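Local coordinates for protein 5-formyl-3-hydroxy-2-methylpyridine 4-carboxylate 5-dehydrogenase (Mesorhizobium japonicum MAFF 303099, PDB 4OM8) that catalyses the NAD(+)-dependent oxidation of a pyridine aldehyde in vitamin B6 breakdown and can also reduce the same aldehyde with NADH, at residues I145-V150 against F185-V190. Residues are numbered along the deposited sequence; the frame is centred on the assembly and turned at random.
Sequences IPMIEV and FVENRV
The carboxylate of Glu149 accepts hydrogen bonds from the backbone N-H groups of Val186 and Glu187, joining strand 147-151 of the Rossmann-type NAD-binding domain to the start of helix 187-203 in the C-terminal domain and the residue before it. OE2 takes both bonds: Val186 N lies 2.9 Å from it on the syn side, near the carboxylate plane, whereas Glu187 N, also 2.9 Å from OE2, comes from above that plane in a nearly straight bond (169°). A glutamate suits this place because its two oxygens can serve different partners. OE1 accepts from a water that itself accepts from Asn188 N, and OE1 is also hydrogen-bonded to His137 ND1, so Glu149 probably orients a histidine thought to be important for catalysis. An alanine at Glu149 would probably leave the amides of Val186 and Glu187 without their acceptor and His137 freer to turn. Glu149 is extended beyond CG (chi2 177°), which carries CD toward the helix, 3.7 Å from Glu187 CB. The two carboxylates do not bond: their planes are turned 57° apart and Glu149 OE1 lies 4.1 Å from Glu187 OE1; Glu187 OE2 is hydrogen-bonded to Ser139 OG. Phe185 brings its CB to 3.6 Å from Glu149 OE2, while its ring leads away. Met147, flexible and unbranched, bends at chi2 and chi3, and its terminal CE packs 3.5 Å from Glu187 OE2.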
ATOM      1  N   ILE A 145       9.614  -8.287  -7.310  1.00 12.13           N
ATOM      2  CA  ILE A 145       8.443  -8.575  -6.477  1.00 11.17           C
ATOM      3  C   ILE A 145       8.426 -10.073  -6.158  1.00  9.66           C
ATOM      4  O   ILE A 145       8.360 -10.886  -7.079  1.00 10.65           O
ATOM      5  CB  ILE A 145       7.110  -8.195  -7.163  1.00 11.67           C
ATOM      6  CG1 ILE A 145       7.203  -6.836  -7.869  1.00 14.08           C
ATOM      7  CG2 ILE A 145       5.931  -8.273  -6.147  1.00 12.24           C
ATOM      8  CD1 ILE A 145       7.602  -5.697  -6.956  1.00 14.57           C
ATOM      9  N   PRO A 146       8.478 -10.449  -4.866  1.00  8.46           N
ATOM     10  CA  PRO A 146       8.681 -11.871  -4.547  1.00  9.72           C
ATOM     11  C   PRO A 146       7.414 -12.721  -4.484  1.00 10.37           C
ATOM     12  O   PRO A 146       7.486 -13.935  -4.263  1.00 12.76           O
ATOM     13  CB  PRO A 146       9.348 -11.822  -3.175  1.00 10.99           C
ATOM     14  CG  PRO A 146       8.746 -10.597  -2.532  1.00  9.87           C
ATOM     15  CD  PRO A 146       8.568  -9.589  -3.669  1.00 10.68           C
ATOM     16  N   MET A 147       6.272 -12.081  -4.682  1.00 10.26           N
ATOM     17  CA  MET A 147       4.981 -12.732  -4.535  1.00 10.75           C
ATOM     18  C   MET A 147       4.389 -13.077  -5.890  1.00 10.90           C
ATOM     19  O   MET A 147       4.380 -12.246  -6.798  1.00  9.98           O
ATOM     20  CB  MET A 147       4.046 -11.807  -3.745  1.00 11.63           C
ATOM     21  CG  MET A 147       2.651 -12.367  -3.447  1.00 10.75           C
ATOM     22  SD  MET A 147       1.473 -12.254  -4.812  1.00 11.14           S
ATOM     23  CE  MET A 147       1.447 -10.501  -5.194  1.00 11.41           C
ATOM     24  N   ILE A 148       3.902 -14.309  -6.012  1.00  9.27           N
ATOM     25  CA  ILE A 148       3.258 -14.808  -7.222  1.00  8.00           C
ATOM     26  C   ILE A 148       1.921 -15.429  -6.875  1.00  8.84           C
ATOM     27  O   ILE A 148       1.838 -16.225  -5.940  1.00 10.92           O
ATOM     28  CB  ILE A 148       4.153 -15.866  -7.926  1.00  8.17           C
ATOM     29  CG1 ILE A 148       5.490 -15.241  -8.336  1.00  9.81           C
ATOM     30  CG2 ILE A 148       3.456 -16.434  -9.146  1.00 10.58           C
ATOM     31  CD1 ILE A 148       6.543 -16.268  -8.765  1.00 12.01           C
ATOM     32  N   GLU A 149       0.881 -15.054  -7.623  1.00  7.86           N
ATOM     33  CA  GLU A 149      -0.441 -15.659  -7.449  1.00  9.07           C
ATOM     34  C   GLU A 149      -0.569 -16.943  -8.262  1.00  9.21           C
ATOM     35  O   GLU A 149      -0.171 -16.981  -9.426  1.00 10.38           O
ATOM     36  CB  GLU A 149      -1.541 -14.688  -7.873  1.00  9.72           C
ATOM     37  CG  GLU A 149      -1.643 -13.428  -7.003  1.00  8.74           C
ATOM     38  CD  GLU A 149      -2.693 -12.493  -7.533  1.00 10.04           C
ATOM     39  OE1 GLU A 149      -2.504 -11.975  -8.652  1.00 11.49           O
ATOM     40  OE2 GLU A 149      -3.703 -12.291  -6.831  1.00  9.55           O
ATOM     41  N   VAL A 150      -1.143 -17.976  -7.654  1.00  8.72           N
ATOM     42  CA  VAL A 150      -1.406 -19.241  -8.340  1.00 11.21           C
ATOM     43  C   VAL A 150      -2.918 -19.433  -8.405  1.00  8.54           C
ATOM     44  O   VAL A 150      -3.576 -19.468  -7.356  1.00 11.28           O
ATOM     45  CB  VAL A 150      -0.743 -20.418  -7.610  1.00  9.21           C
ATOM     46  CG1 VAL A 150      -0.926 -21.692  -8.418  1.00 11.02           C
ATOM     47  CG2 VAL A 150       0.751 -20.143  -7.399  1.00 11.29           C
ATOM     48  N   PHE A 185      -8.154 -11.683 -10.008  1.00 10.30           N
ATOM     49  CA  PHE A 185      -7.632 -12.559  -8.950  1.00  9.91           C
ATOM     50  C   PHE A 185      -7.687 -11.827  -7.597  1.00 10.08           C
ATOM     51  O   PHE A 185      -8.764 -11.378  -7.210  1.00 10.60           O
ATOM     52  CB  PHE A 185      -6.229 -13.045  -9.323  1.00 10.91           C
ATOM     53  CG  PHE A 185      -6.142 -13.577 -10.733  1.00 10.68           C
ATOM     54  CD1 PHE A 185      -7.099 -14.457 -11.219  1.00 10.91           C
ATOM     55  CD2 PHE A 185      -5.116 -13.179 -11.575  1.00 11.62           C
ATOM     56  CE1 PHE A 185      -7.029 -14.940 -12.510  1.00 13.29           C
ATOM     57  CE2 PHE A 185      -5.044 -13.642 -12.870  1.00 12.23           C
ATOM     58  CZ  PHE A 185      -5.992 -14.537 -13.341  1.00 13.73           C
ATOM     59  N   VAL A 186      -6.580 -11.696  -6.869  1.00  9.60           N
ATOM     60  CA  VAL A 186      -6.636 -10.943  -5.608  1.00  8.61           C
ATOM     61  C   VAL A 186      -5.886  -9.621  -5.693  1.00  9.29           C
ATOM     62  O   VAL A 186      -6.452  -8.560  -5.369  1.00  9.05           O
ATOM     63  CB  VAL A 186      -6.088 -11.773  -4.424  1.00  9.41           C
ATOM     64  CG1 VAL A 186      -5.908 -10.896  -3.174  1.00  9.45           C
ATOM     65  CG2 VAL A 186      -7.049 -12.930  -4.151  1.00 10.96           C
ATOM     66  N   GLU A 187      -4.631  -9.677  -6.136  1.00  9.49           N
ATOM     67  CA  GLU A 187      -3.752  -8.500  -6.124  1.00  9.25           C
ATOM     68  C   GLU A 187      -4.378  -7.324  -6.866  1.00 10.24           C
ATOM     69  O   GLU A 187      -4.528  -6.222  -6.318  1.00  9.61           O
ATOM     70  CB  GLU A 187      -2.392  -8.843  -6.742  1.00  7.83           C
ATOM     71  CG  GLU A 187      -1.440  -7.683  -6.804  1.00 10.79           C
ATOM     72  CD  GLU A 187      -0.257  -7.988  -7.696  1.00 15.03           C
ATOM     73  OE1 GLU A 187      -0.481  -8.441  -8.837  1.00 16.83           O
ATOM     74  OE2 GLU A 187       0.893  -7.790  -7.259  1.00 11.11           O
ATOM     75  N   ASN A 188      -4.751  -7.533  -8.119  1.00  9.30           N
ATOM     76  CA  ASN A 188      -5.236  -6.396  -8.879  1.00  8.44           C
ATOM     77  C   ASN A 188      -6.650  -5.993  -8.467  1.00  9.89           C
ATOM     78  O   ASN A 188      -7.035  -4.850  -8.686  1.00 10.41           O
ATOM     79  CB  ASN A 188      -5.137  -6.670 -10.378  1.00 11.29           C
ATOM     80  CG  ASN A 188      -3.746  -6.356 -10.900  1.00 14.40           C
ATOM     81  OD1 ASN A 188      -3.133  -5.387 -10.453  1.00 17.67           O
ATOM     82  ND2 ASN A 188      -3.225  -7.187 -11.809  1.00 15.77           N
ATOM     83  N   ARG A 189      -7.408  -6.885  -7.823  1.00  8.52           N
ATOM     84  CA  ARG A 189      -8.695  -6.457  -7.268  1.00  9.20           C
ATOM     85  C   ARG A 189      -8.487  -5.456  -6.145  1.00  9.03           C
ATOM     86  O   ARG A 189      -9.127  -4.396  -6.098  1.00  9.30           O
ATOM     87  CB  ARG A 189      -9.503  -7.641  -6.738  1.00  8.46           C
ATOM     88  CG  ARG A 189     -10.036  -8.542  -7.834  1.00  8.77           C
ATOM     89  CD  ARG A 189     -11.014  -9.571  -7.283  1.00  8.66           C
ATOM     90  NE  ARG A 189     -12.287  -9.025  -6.835  1.00  8.10           N
ATOM     91  CZ  ARG A 189     -13.356  -8.891  -7.611  1.00  9.62           C
ATOM     92  NH1 ARG A 189     -13.323  -9.258  -8.884  1.00 11.63           N
ATOM     93  NH2 ARG A 189     -14.477  -8.395  -7.095  1.00 11.05           N
ATOM     94  N   VAL A 190      -7.584  -5.786  -5.232  1.00  7.67           N
ATOM     95  CA  VAL A 190      -7.348  -4.889  -4.120  1.00  8.97           C
ATOM     96  C   VAL A 190      -6.695  -3.596  -4.636  1.00  8.78           C
ATOM     97  O   VAL A 190      -7.053  -2.494  -4.204  1.00  8.26           O
ATOM     98  CB  VAL A 190      -6.496  -5.561  -3.029  1.00  8.43           C
ATOM     99  CG1 VAL A 190      -6.196  -4.584  -1.903  1.00  8.67           C
ATOM    100  CG2 VAL A 190      -7.227  -6.782  -2.468  1.00  8.53           C
TER
HETATM  101  O   HOH W   1      -4.230 -10.035  -9.564  1.00  9.92           O